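Local coordinates for succinate-semialdehyde dehydrogenase (Synechococcus sp., PDB 4ITA), which probably catalyses the NADP-dependent oxidation of succinic semialdehyde to succinate and is held here with reduced cofactor NADPH, at residues Glu69-Glu74 and Ala84-Ser89; Ala128-Asn133 and Trp137-Phe142; Lys356-Glu361 and Val366-Thr371. All coordinates share one frame; numbering follows the deposited sequence.

Contact 1. Residues Glu69-Glu74 and Ala84-Ser89; sequences EIMTTE and AEAEKS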
# COMPACT_ATOMS: atom_id res chain seq x y z
N GLU A 69 -1.71 -32.15 -14.06
CA GLU A 69 -2.95 -32.82 -14.45
C GLU A 69 -4.14 -32.26 -13.68
O GLU A 69 -5.25 -32.15 -14.22
CB GLU A 69 -2.85 -34.33 -14.25
CG GLU A 69 -4.05 -35.10 -14.77
CD GLU A 69 -3.87 -36.60 -14.69
OE1 GLU A 69 -3.00 -37.06 -13.92
OE2 GLU A 69 -4.60 -37.32 -15.41
N ILE A 70 -3.91 -31.90 -12.42
CA ILE A 70 -4.99 -31.32 -11.63
C ILE A 70 -5.41 -29.98 -12.24
O ILE A 70 -6.60 -29.73 -12.41
CB ILE A 70 -4.59 -31.10 -10.15
CG1 ILE A 70 -4.13 -32.42 -9.51
CG2 ILE A 70 -5.75 -30.52 -9.37
CD1 ILE A 70 -3.56 -32.23 -8.12
N MET A 71 -4.42 -29.15 -12.57
CA MET A 71 -4.68 -27.84 -13.18
C MET A 71 -5.46 -27.98 -14.48
O MET A 71 -6.48 -27.32 -14.69
CB MET A 71 -3.38 -27.07 -13.45
CG MET A 71 -2.53 -26.73 -12.21
SD MET A 71 -1.08 -25.70 -12.56
CE MET A 71 0.24 -26.71 -11.86
N THR A 72 -4.97 -28.84 -15.37
CA THR A 72 -5.62 -29.06 -16.66
C THR A 72 -7.05 -29.57 -16.50
O THR A 72 -7.96 -29.10 -17.18
CB THR A 72 -4.79 -30.02 -17.51
OG1 THR A 72 -3.51 -29.43 -17.76
CG2 THR A 72 -5.48 -30.33 -18.84
N THR A 73 -7.25 -30.53 -15.60
CA THR A 73 -8.57 -31.08 -15.38
C THR A 73 -9.56 -30.02 -14.91
O THR A 73 -10.70 -29.97 -15.37
CB THR A 73 -8.52 -32.21 -14.34
OG1 THR A 73 -7.70 -33.27 -14.84
CG2 THR A 73 -9.92 -32.74 -14.03
N GLU A 74 -9.12 -29.16 -13.98
CA GLU A 74 -10.04 -28.19 -13.41
C GLU A 74 -10.28 -26.95 -14.27
O GLU A 74 -11.39 -26.44 -14.31
CB GLU A 74 -9.58 -27.75 -12.01
CG GLU A 74 -9.62 -28.86 -10.98
CD GLU A 74 -9.63 -28.34 -9.55
OE1 GLU A 74 -8.68 -27.62 -9.18
OE2 GLU A 74 -10.60 -28.65 -8.83
N ALA A 84 4.98 -26.35 -16.81
CA ALA A 84 5.79 -25.15 -16.68
C ALA A 84 5.34 -24.31 -15.48
O ALA A 84 6.17 -23.73 -14.77
CB ALA A 84 5.76 -24.31 -17.97
N GLU A 85 4.03 -24.26 -15.24
CA GLU A 85 3.52 -23.49 -14.10
C GLU A 85 3.98 -24.08 -12.77
O GLU A 85 4.34 -23.35 -11.84
CB GLU A 85 1.99 -23.36 -14.16
CG GLU A 85 1.48 -22.55 -12.99
CD GLU A 85 -0.00 -22.27 -13.01
OE1 GLU A 85 -0.67 -22.44 -14.06
OE2 GLU A 85 -0.51 -21.84 -11.96
N ALA A 86 3.96 -25.41 -12.66
CA ALA A 86 4.45 -26.07 -11.45
C ALA A 86 5.95 -25.79 -11.26
O ALA A 86 6.42 -25.56 -10.15
CB ALA A 86 4.19 -27.56 -11.51
N GLU A 87 6.70 -25.81 -12.36
CA GLU A 87 8.12 -25.51 -12.30
C GLU A 87 8.39 -24.08 -11.84
O GLU A 87 9.29 -23.83 -11.04
CB GLU A 87 8.76 -25.76 -13.67
CG GLU A 87 8.84 -27.23 -14.06
CD GLU A 87 9.29 -27.44 -15.50
OE1 GLU A 87 9.62 -28.59 -15.85
OE2 GLU A 87 9.30 -26.46 -16.28
N LYS A 88 7.59 -23.14 -12.35
CA LYS A 88 7.78 -21.74 -11.97
C LYS A 88 7.39 -21.52 -10.50
O LYS A 88 8.00 -20.70 -9.81
CB LYS A 88 6.97 -20.84 -12.89
CG LYS A 88 7.39 -19.39 -12.88
CD LYS A 88 6.59 -18.61 -13.90
CE LYS A 88 7.00 -17.16 -13.94
NZ LYS A 88 6.38 -16.48 -15.11
N SER A 89 6.39 -22.27 -10.03
CA SER A 89 6.01 -22.27 -8.62
C SER A 89 7.18 -22.70 -7.73
O SER A 89 7.45 -22.09 -6.69
CB SER A 89 4.79 -23.18 -8.40
OG SER A 89 3.65 -22.68 -9.09
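Met-71 reaches from one helix to the next and ends against Glu-85 and Ala-86. Its sulfur lies beside the carboxylate of Glu-85, with SD 3.6 Å from OE1, and the two side chains pass each other at a slant. Beyond the sulfur the chain bends (chi3 -125°), which brings the methyl CE over the backbone of the second helix, 4.0 Å from the N of Ala-86 and 4.1 Å from the CB of the same residue. The approach is made by the last two atoms of the methionine and is small in area, with the CA atoms of Met-71 and Glu-85 still 9.3 Å apart.

The carboxylate beside the sulfur is held by stronger partners. The extended chain of Glu-85 (chi1 -179°, CG anti to the backbone N) carries it alongside the sulfur, where OE1 forms a salt bridge with Lys-77 while OE2 accepts hydrogen bonds from the backbone N of both Phe-136 and Trp-137. Its charge is thus probably well compensated in this buried setting. Farther back, Ala-82, Phe-136 and Cys-164 also pack on Met-71, and Ser-89 OG joins the main-chain N of Ser-89 in bonding to Glu-85 O.

The arrangement joins two consecutive helices, 64-75 and 79-103, which cross steeply and do not run side by side, within the aldehyde dehydrogenase fold.

Contact 2. Residues Ala128-Asn133 and Trp137-Phe142; sequences AVMPWN and WQVFRF. With NDP (NADPH dihydro-nicotinamide-adenine-dinucleotide phosphate), chain C; EDO (1,2-ethanediol), chain R.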
# COMPACT_ATOMS: atom_id res chain seq x y z
N ALA A 128 -5.37 -14.07 1.22
CA ALA A 128 -5.14 -14.02 -0.22
C ALA A 128 -6.36 -14.53 -0.97
O ALA A 128 -6.87 -15.61 -0.69
CB ALA A 128 -3.94 -14.82 -0.59
N VAL A 129 -6.80 -13.75 -1.95
CA VAL A 129 -7.88 -14.14 -2.85
C VAL A 129 -7.28 -14.29 -4.24
O VAL A 129 -6.67 -13.35 -4.77
CB VAL A 129 -9.01 -13.09 -2.87
CG1 VAL A 129 -10.07 -13.46 -3.92
CG2 VAL A 129 -9.63 -12.97 -1.49
N MET A 130 -7.42 -15.48 -4.82
CA MET A 130 -6.69 -15.84 -6.04
C MET A 130 -7.61 -16.33 -7.16
O MET A 130 -8.70 -16.81 -6.90
CB MET A 130 -5.63 -16.90 -5.72
CG MET A 130 -4.49 -16.36 -4.85
SD MET A 130 -3.36 -15.18 -5.66
CE MET A 130 -3.21 -13.90 -4.41
N PRO A 131 -7.15 -16.21 -8.42
CA PRO A 131 -7.97 -16.60 -9.57
C PRO A 131 -7.61 -17.97 -10.15
O PRO A 131 -6.56 -18.53 -9.85
CB PRO A 131 -7.63 -15.51 -10.59
CG PRO A 131 -6.18 -15.30 -10.36
CD PRO A 131 -5.97 -15.44 -8.84
N TRP A 132 -8.49 -18.49 -11.01
CA TRP A 132 -8.27 -19.82 -11.57
C TRP A 132 -7.22 -19.86 -12.68
O TRP A 132 -6.82 -20.95 -13.07
CB TRP A 132 -9.59 -20.44 -12.06
CG TRP A 132 -10.40 -19.54 -12.95
CD1 TRP A 132 -11.53 -18.87 -12.60
CD2 TRP A 132 -10.13 -19.19 -14.32
NE1 TRP A 132 -12.00 -18.13 -13.66
CE2 TRP A 132 -11.15 -18.31 -14.73
CE3 TRP A 132 -9.15 -19.55 -15.24
CZ2 TRP A 132 -11.21 -17.77 -16.02
CZ3 TRP A 132 -9.20 -19.00 -16.53
CH2 TRP A 132 -10.22 -18.13 -16.90
N ASN A 133 -6.77 -18.72 -13.21
CA ASN A 133 -5.98 -18.79 -14.45
C ASN A 133 -4.57 -19.33 -14.30
O ASN A 133 -4.06 -20.00 -15.21
CB ASN A 133 -6.04 -17.49 -15.26
CG ASN A 133 -5.28 -16.35 -14.63
OD1 ASN A 133 -5.16 -16.26 -13.40
ND2 ASN A 133 -4.76 -15.46 -15.47
N TRP A 137 0.79 -21.08 -9.65
CA TRP A 137 1.78 -20.01 -9.67
C TRP A 137 1.36 -18.77 -8.88
O TRP A 137 2.15 -18.25 -8.12
CB TRP A 137 2.14 -19.64 -11.13
CG TRP A 137 2.74 -18.28 -11.30
CD1 TRP A 137 2.16 -17.21 -11.92
CD2 TRP A 137 4.02 -17.84 -10.85
NE1 TRP A 137 3.01 -16.13 -11.89
CE2 TRP A 137 4.16 -16.49 -11.23
CE3 TRP A 137 5.08 -18.46 -10.17
CZ2 TRP A 137 5.31 -15.75 -10.95
CZ3 TRP A 137 6.22 -17.72 -9.89
CH2 TRP A 137 6.32 -16.38 -10.27
N GLN A 138 0.13 -18.31 -9.05
CA GLN A 138 -0.25 -17.09 -8.33
C GLN A 138 -0.28 -17.31 -6.83
O GLN A 138 0.01 -16.40 -6.05
CB GLN A 138 -1.60 -16.56 -8.79
CG GLN A 138 -1.77 -16.46 -10.29
CD GLN A 138 -1.19 -15.19 -10.85
OE1 GLN A 138 -0.66 -14.38 -10.10
NE2 GLN A 138 -1.31 -14.99 -12.16
N VAL A 139 -0.62 -18.53 -6.41
CA VAL A 139 -0.61 -18.85 -4.99
C VAL A 139 0.82 -18.84 -4.45
O VAL A 139 1.10 -18.20 -3.44
CB VAL A 139 -1.29 -20.20 -4.70
CG1 VAL A 139 -1.16 -20.55 -3.22
CG2 VAL A 139 -2.77 -20.16 -5.11
N PHE A 140 1.74 -19.53 -5.12
CA PHE A 140 3.12 -19.55 -4.65
C PHE A 140 3.80 -18.20 -4.76
O PHE A 140 4.65 -17.87 -3.93
CB PHE A 140 3.91 -20.68 -5.32
CG PHE A 140 3.56 -22.03 -4.78
CD1 PHE A 140 4.07 -22.45 -3.56
CD2 PHE A 140 2.69 -22.87 -5.46
CE1 PHE A 140 3.73 -23.69 -3.03
CE2 PHE A 140 2.35 -24.11 -4.95
CZ PHE A 140 2.88 -24.53 -3.73
N ARG A 141 3.39 -17.39 -5.73
CA ARG A 141 3.89 -16.02 -5.86
C ARG A 141 3.69 -15.22 -4.57
O ARG A 141 4.60 -14.48 -4.15
CB ARG A 141 3.21 -15.31 -7.04
CG ARG A 141 3.67 -13.88 -7.25
CD ARG A 141 3.06 -13.28 -8.52
NE ARG A 141 1.65 -12.96 -8.36
CZ ARG A 141 0.94 -12.26 -9.24
NH1 ARG A 141 1.51 -11.81 -10.35
NH2 ARG A 141 -0.35 -12.01 -9.02
N PHE A 142 2.52 -15.33 -3.93
CA PHE A 142 2.33 -14.62 -2.67
C PHE A 142 2.78 -15.47 -1.48
O PHE A 142 3.28 -14.93 -0.49
CB PHE A 142 0.87 -14.14 -2.49
CG PHE A 142 -0.00 -15.13 -1.79
CD1 PHE A 142 -0.03 -15.21 -0.41
CD2 PHE A 142 -0.77 -16.02 -2.53
CE1 PHE A 142 -0.81 -16.16 0.23
CE2 PHE A 142 -1.56 -16.97 -1.90
CZ PHE A 142 -1.57 -17.04 -0.52
PA NDP C . -12.69 -12.90 -10.57
O1A NDP C . -12.35 -11.53 -10.05
O2A NDP C . -14.11 -13.21 -10.97
O5B NDP C . -12.26 -13.98 -9.48
C5B NDP C . -10.97 -13.96 -8.86
C4B NDP C . -11.07 -14.37 -7.39
O4B NDP C . -11.83 -13.37 -6.69
C3B NDP C . -11.82 -15.67 -7.16
O3B NDP C . -11.29 -16.31 -5.99
C2B NDP C . -13.23 -15.21 -6.89
O2B NDP C . -14.00 -16.14 -6.13
C1B NDP C . -12.94 -14.00 -6.04
N9A NDP C . -14.01 -12.99 -6.00
C8A NDP C . -14.82 -12.59 -7.00
N7A NDP C . -15.64 -11.60 -6.56
C5A NDP C . -15.33 -11.36 -5.28
C6A NDP C . -15.79 -10.45 -4.22
N6A NDP C . -16.79 -9.58 -4.46
N1A NDP C . -15.19 -10.53 -3.02
C2A NDP C . -14.19 -11.40 -2.77
N3A NDP C . -13.72 -12.26 -3.68
C4A NDP C . -14.25 -12.27 -4.92
O3 NDP C . -11.64 -13.11 -11.79
PN NDP C . -11.71 -13.90 -13.21
O1N NDP C . -13.05 -13.69 -13.89
O2N NDP C . -11.17 -15.28 -12.98
O5D NDP C . -10.62 -13.08 -14.06
C5D NDP C . -9.24 -13.12 -13.69
C4D NDP C . -8.69 -11.70 -13.64
O4D NDP C . -7.46 -11.70 -12.90
C3D NDP C . -8.36 -11.14 -15.00
O3D NDP C . -8.78 -9.77 -15.09
C2D NDP C . -6.85 -11.30 -15.04
O2D NDP C . -6.27 -10.40 -15.98
C1D NDP C . -6.47 -10.95 -13.61
N1N NDP C . -5.11 -11.43 -13.32
C2N NDP C . -4.23 -10.62 -12.71
C3N NDP C . -2.86 -10.87 -12.85
C7N NDP C . -1.84 -10.01 -12.16
O7N NDP C . -0.91 -10.56 -11.57
N7N NDP C . -1.95 -8.68 -12.20
C4N NDP C . -2.35 -12.00 -13.71
C5N NDP C . -3.40 -13.01 -13.86
C6N NDP C . -4.73 -12.68 -13.66
P2B NDP C . -15.09 -17.09 -6.81
O1X NDP C . -15.63 -17.85 -5.64
O2X NDP C . -16.11 -16.19 -7.46
O3X NDP C . -14.38 -17.98 -7.79
C1 EDO R . 1.54 -14.87 -15.48
O1 EDO R . 2.96 -14.79 -15.37
C2 EDO R . 0.91 -13.72 -14.71
O2 EDO R . 1.21 -13.85 -13.31
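The methyl of Ala-128 sits over one face of the Phe-142 ring, joining strand 115-129 to helix 137-149 at the start of a beta-alpha-beta crossover in the Rossmann-type cofactor-binding fold. This is the tight end of the contact. Ala-128 CB lies 3.4 Å from the centroid of the Phe-142 ring and only 20° off its normal, a close CH-pi contact. Met-130 packs beside it. Bent at chi2 (-70°) and again at chi3, its chain lays SD 3.6 Å from Gln-138 O and carries CE to 3.7 Å from Phe-142 CD2, while its CG touches the CG2 branch of Val-139. The sulfur lies oblique to the Phe-142 ring, 5.3 Å from its centroid, in a Met-aromatic contact. Replacing Phe-142 by an alanine would probably leave the Ala-128 methyl and Met-130 CE without the surface they rest on and open a gap between strand and helix.

Toward the NADPH the two segments part. Asn-133 OD1 and Gln-138 NE2 stand 4.2 Å apart, and the buried OD1 finds no partner in the model; ND2 of the same amide is held by Gln-262 O. The nicotinamide lies across the two amides, with C5N 3.2 Å from Asn-133 ND2 and 3.3 Å from Gln-138 NE2. An ethanediol, probably from the crystallisation liquor, sits by the helix and accepts from Trp-137 NE1. Met-130 O accepts from the ribose hydroxyl O3B. The guanidinium of Arg-141 meets the nicotinamide carbonyl edge-on, its NH1 and NH2 each 3.0 Å from O7N of the NADPH.

Contact 3. Residues Lys356-Glu361 and Val366-Thr371; sequences KILQEE and VAMVFT. With NDP (NADPH dihydro-nicotinamide-adenine-dinucleotide phosphate), chain C; EDO (1,2-ethanediol), chain D; EDO (1,2-ethanediol), chain O; EDO (1,2-ethanediol), chain I.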
# COMPACT_ATOMS: atom_id res chain seq x y z
N LYS A 356 -17.17 -0.23 -27.38
CA LYS A 356 -16.91 -0.56 -25.98
C LYS A 356 -15.72 -1.52 -25.82
O LYS A 356 -14.97 -1.43 -24.85
CB LYS A 356 -18.15 -1.20 -25.35
CG LYS A 356 -18.88 -0.33 -24.34
CD LYS A 356 -18.03 -0.05 -23.09
CE LYS A 356 -17.39 -1.32 -22.57
NZ LYS A 356 -17.43 -1.45 -21.09
N ILE A 357 -15.56 -2.42 -26.78
CA ILE A 357 -14.55 -3.47 -26.68
C ILE A 357 -13.14 -2.90 -26.57
O ILE A 357 -12.27 -3.52 -25.96
CB ILE A 357 -14.66 -4.47 -27.86
CG1 ILE A 357 -13.94 -5.78 -27.53
CG2 ILE A 357 -14.12 -3.85 -29.15
CD1 ILE A 357 -14.06 -6.83 -28.61
N LEU A 358 -12.93 -1.70 -27.11
CA LEU A 358 -11.63 -1.05 -27.09
C LEU A 358 -11.14 -0.81 -25.67
O LEU A 358 -9.94 -0.68 -25.42
CB LEU A 358 -11.70 0.28 -27.84
CG LEU A 358 -11.98 0.17 -29.33
CD1 LEU A 358 -12.13 1.56 -29.93
CD2 LEU A 358 -10.85 -0.60 -30.01
N GLN A 359 -12.08 -0.75 -24.73
CA GLN A 359 -11.78 -0.42 -23.34
C GLN A 359 -11.85 -1.63 -22.42
O GLN A 359 -11.71 -1.50 -21.21
CB GLN A 359 -12.73 0.67 -22.85
CG GLN A 359 -12.60 1.99 -23.62
CD GLN A 359 -11.25 2.64 -23.43
OE1 GLN A 359 -10.92 3.10 -22.34
NE2 GLN A 359 -10.44 2.66 -24.49
N GLU A 360 -12.09 -2.81 -22.99
CA GLU A 360 -12.31 -4.02 -22.20
C GLU A 360 -11.18 -5.01 -22.30
O GLU A 360 -10.40 -4.99 -23.26
CB GLU A 360 -13.62 -4.70 -22.61
CG GLU A 360 -14.84 -3.84 -22.41
CD GLU A 360 -16.13 -4.60 -22.65
OE1 GLU A 360 -16.13 -5.56 -23.44
OE2 GLU A 360 -17.15 -4.23 -22.03
N GLU A 361 -11.09 -5.89 -21.30
CA GLU A 361 -10.13 -6.98 -21.33
C GLU A 361 -10.72 -8.17 -22.07
O GLU A 361 -11.83 -8.61 -21.77
CB GLU A 361 -9.74 -7.40 -19.91
CG GLU A 361 -8.76 -8.58 -19.91
CD GLU A 361 -8.24 -8.93 -18.53
OE1 GLU A 361 -9.04 -8.92 -17.57
OE2 GLU A 361 -7.03 -9.23 -18.40
N VAL A 366 -8.13 -13.72 -28.39
CA VAL A 366 -8.74 -12.81 -29.35
C VAL A 366 -7.90 -11.55 -29.43
O VAL A 366 -7.83 -10.78 -28.46
CB VAL A 366 -10.19 -12.45 -28.94
CG1 VAL A 366 -10.83 -11.49 -29.95
CG2 VAL A 366 -11.03 -13.71 -28.79
N ALA A 367 -7.25 -11.33 -30.57
CA ALA A 367 -6.37 -10.18 -30.74
C ALA A 367 -7.12 -9.03 -31.40
O ALA A 367 -7.79 -9.25 -32.41
CB ALA A 367 -5.19 -10.56 -31.59
N MET A 368 -7.01 -7.83 -30.84
CA MET A 368 -7.44 -6.61 -31.53
C MET A 368 -6.23 -6.02 -32.24
O MET A 368 -5.15 -5.94 -31.66
CB MET A 368 -8.03 -5.59 -30.54
CG MET A 368 -9.33 -6.00 -29.86
SD MET A 368 -10.12 -4.72 -28.80
CE MET A 368 -9.36 -5.07 -27.20
N VAL A 369 -6.39 -5.60 -33.50
CA VAL A 369 -5.26 -5.08 -34.27
C VAL A 369 -5.54 -3.65 -34.72
O VAL A 369 -6.66 -3.33 -35.14
CB VAL A 369 -4.95 -5.98 -35.49
CG1 VAL A 369 -3.74 -5.45 -36.26
CG2 VAL A 369 -4.71 -7.41 -35.04
N PHE A 370 -4.52 -2.81 -34.62
CA PHE A 370 -4.60 -1.40 -34.98
C PHE A 370 -3.40 -1.01 -35.82
O PHE A 370 -2.33 -1.61 -35.69
CB PHE A 370 -4.59 -0.55 -33.71
CG PHE A 370 -5.62 -0.94 -32.71
CD1 PHE A 370 -6.87 -0.35 -32.72
CD2 PHE A 370 -5.35 -1.93 -31.77
CE1 PHE A 370 -7.83 -0.73 -31.80
CE2 PHE A 370 -6.31 -2.32 -30.85
CZ PHE A 370 -7.55 -1.72 -30.86
N THR A 371 -3.57 0.00 -36.66
CA THR A 371 -2.44 0.55 -37.41
C THR A 371 -2.20 2.00 -36.99
O THR A 371 -3.15 2.76 -36.78
CB THR A 371 -2.69 0.47 -38.93
OG1 THR A 371 -2.87 -0.90 -39.31
CG2 THR A 371 -1.52 1.03 -39.71
PA NDP C . -12.69 -12.90 -10.57
O1A NDP C . -12.35 -11.53 -10.05
O2A NDP C . -14.11 -13.21 -10.97
O5B NDP C . -12.26 -13.98 -9.48
C5B NDP C . -10.97 -13.96 -8.86
C4B NDP C . -11.07 -14.37 -7.39
O4B NDP C . -11.83 -13.37 -6.69
C3B NDP C . -11.82 -15.67 -7.16
O3B NDP C . -11.29 -16.31 -5.99
C2B NDP C . -13.23 -15.21 -6.89
O2B NDP C . -14.00 -16.14 -6.13
C1B NDP C . -12.94 -14.00 -6.04
N9A NDP C . -14.01 -12.99 -6.00
C8A NDP C . -14.82 -12.59 -7.00
N7A NDP C . -15.64 -11.60 -6.56
C5A NDP C . -15.33 -11.36 -5.28
C6A NDP C . -15.79 -10.45 -4.22
N6A NDP C . -16.79 -9.58 -4.46
N1A NDP C . -15.19 -10.53 -3.02
C2A NDP C . -14.19 -11.40 -2.77
N3A NDP C . -13.72 -12.26 -3.68
C4A NDP C . -14.25 -12.27 -4.92
O3 NDP C . -11.64 -13.11 -11.79
PN NDP C . -11.71 -13.90 -13.21
O1N NDP C . -13.05 -13.69 -13.89
O2N NDP C . -11.17 -15.28 -12.98
O5D NDP C . -10.62 -13.08 -14.06
C5D NDP C . -9.24 -13.12 -13.69
C4D NDP C . -8.69 -11.70 -13.64
O4D NDP C . -7.46 -11.70 -12.90
C3D NDP C . -8.36 -11.14 -15.00
O3D NDP C . -8.78 -9.77 -15.09
C2D NDP C . -6.85 -11.30 -15.04
O2D NDP C . -6.27 -10.40 -15.98
C1D NDP C . -6.47 -10.95 -13.61
N1N NDP C . -5.11 -11.43 -13.32
C2N NDP C . -4.23 -10.62 -12.71
C3N NDP C . -2.86 -10.87 -12.85
C7N NDP C . -1.84 -10.01 -12.16
O7N NDP C . -0.91 -10.56 -11.57
N7N NDP C . -1.95 -8.68 -12.20
C4N NDP C . -2.35 -12.00 -13.71
C5N NDP C . -3.40 -13.01 -13.86
C6N NDP C . -4.73 -12.68 -13.66
P2B NDP C . -15.09 -17.09 -6.81
O1X NDP C . -15.63 -17.85 -5.64
O2X NDP C . -16.11 -16.19 -7.46
O3X NDP C . -14.38 -17.98 -7.79
C1 EDO D . -19.05 -2.89 -29.39
O1 EDO D . -17.84 -3.08 -28.64
C2 EDO D . -20.12 -2.21 -28.53
O2 EDO D . -19.77 -0.83 -28.34
C1 EDO O . -11.30 -11.36 -16.83
O1 EDO O . -11.45 -10.12 -17.53
C2 EDO O . -12.57 -12.19 -16.87
O2 EDO O . -13.43 -11.78 -15.80
C1 EDO I . -14.38 -11.52 -20.19
O1 EDO I . -13.33 -10.57 -19.89
C2 EDO I . -13.93 -12.45 -21.32
O2 EDO I . -13.14 -11.69 -22.24
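Met-368 has the largest share of the contact, rising from strand 366-372 into the underside of the 3-10 turn at 356-359. Its CB points at the turn, and with CG anti to the carbonyl carbon (chi1 -66°) and chi2 near -174° the chain climbs straight away from the sheet. CB and CG serve as the stem, and the first atom to meet the turn closely is the sulfur. SD lies 3.8 Å from Ile-357 O and 4.1 Å from Ile-357 CG2, with Leu-358 CD2 a little farther off at 4.4 Å. A turn at chi3 (-90°) then folds the methyl under the backbone, where CE is 3.5 Å from Ile-357 O and also comes near Glu-360 O. Ile-357 O also accepts the N-H of Glu-360, and the methyl therefore lies against a carbonyl already bonded within the turn.

Alongside, Leu-358 sends its CD2 branch down to the rim of the Phe-370 ring. CD2 lies in the ring plane, 3.5 Å from CE1 of Phe-370, so the leucine meets the edge of the ring.

Past the turn, Glu-361 leads away from the strand into the cofactor site. Extended throughout, it grips the nicotinamide ribose with both carboxylate oxygens, OE1 2.6 Å from O3D and OE2 2.8 Å from O2D of the NADPH, and OE2 also forms a salt bridge with Lys-268.

Strand 366-372 runs between strands 346-349 and 267-273 of the seven-stranded sheet. Ile-351 and Arg-269 also pack on Met-368 on the side of the turn, while Ala-367 and Val-369 rest on helix 274-289.

How the contacts relate
Contacts 1 and 2 are neighbours, with centres 12 Å apart. The bond from Glu-85 to the Trp-137 backbone joins them, and beside it Ser-89 packs on Phe-140, its CB 3.6 Å from Phe-140 CD2. Contact 1 thereby backs the helix that presents Arg-141 to the nicotinamide, although the side chain of Glu-85 itself is about 9 Å from the NADPH. Contact 3 lies on the seven-stranded sheet, apart from the sheet that holds strand 115-129, its centre 26 Å from that of contact 2 and 29 Å from that of contact 1. Even so, the nearest atoms of contacts 2 and 3 are about 7 Å apart, and the cofactor spans them: contact 2 holds the carboxamide and the adenosine ribose, contact 3 the nicotinamide ribose.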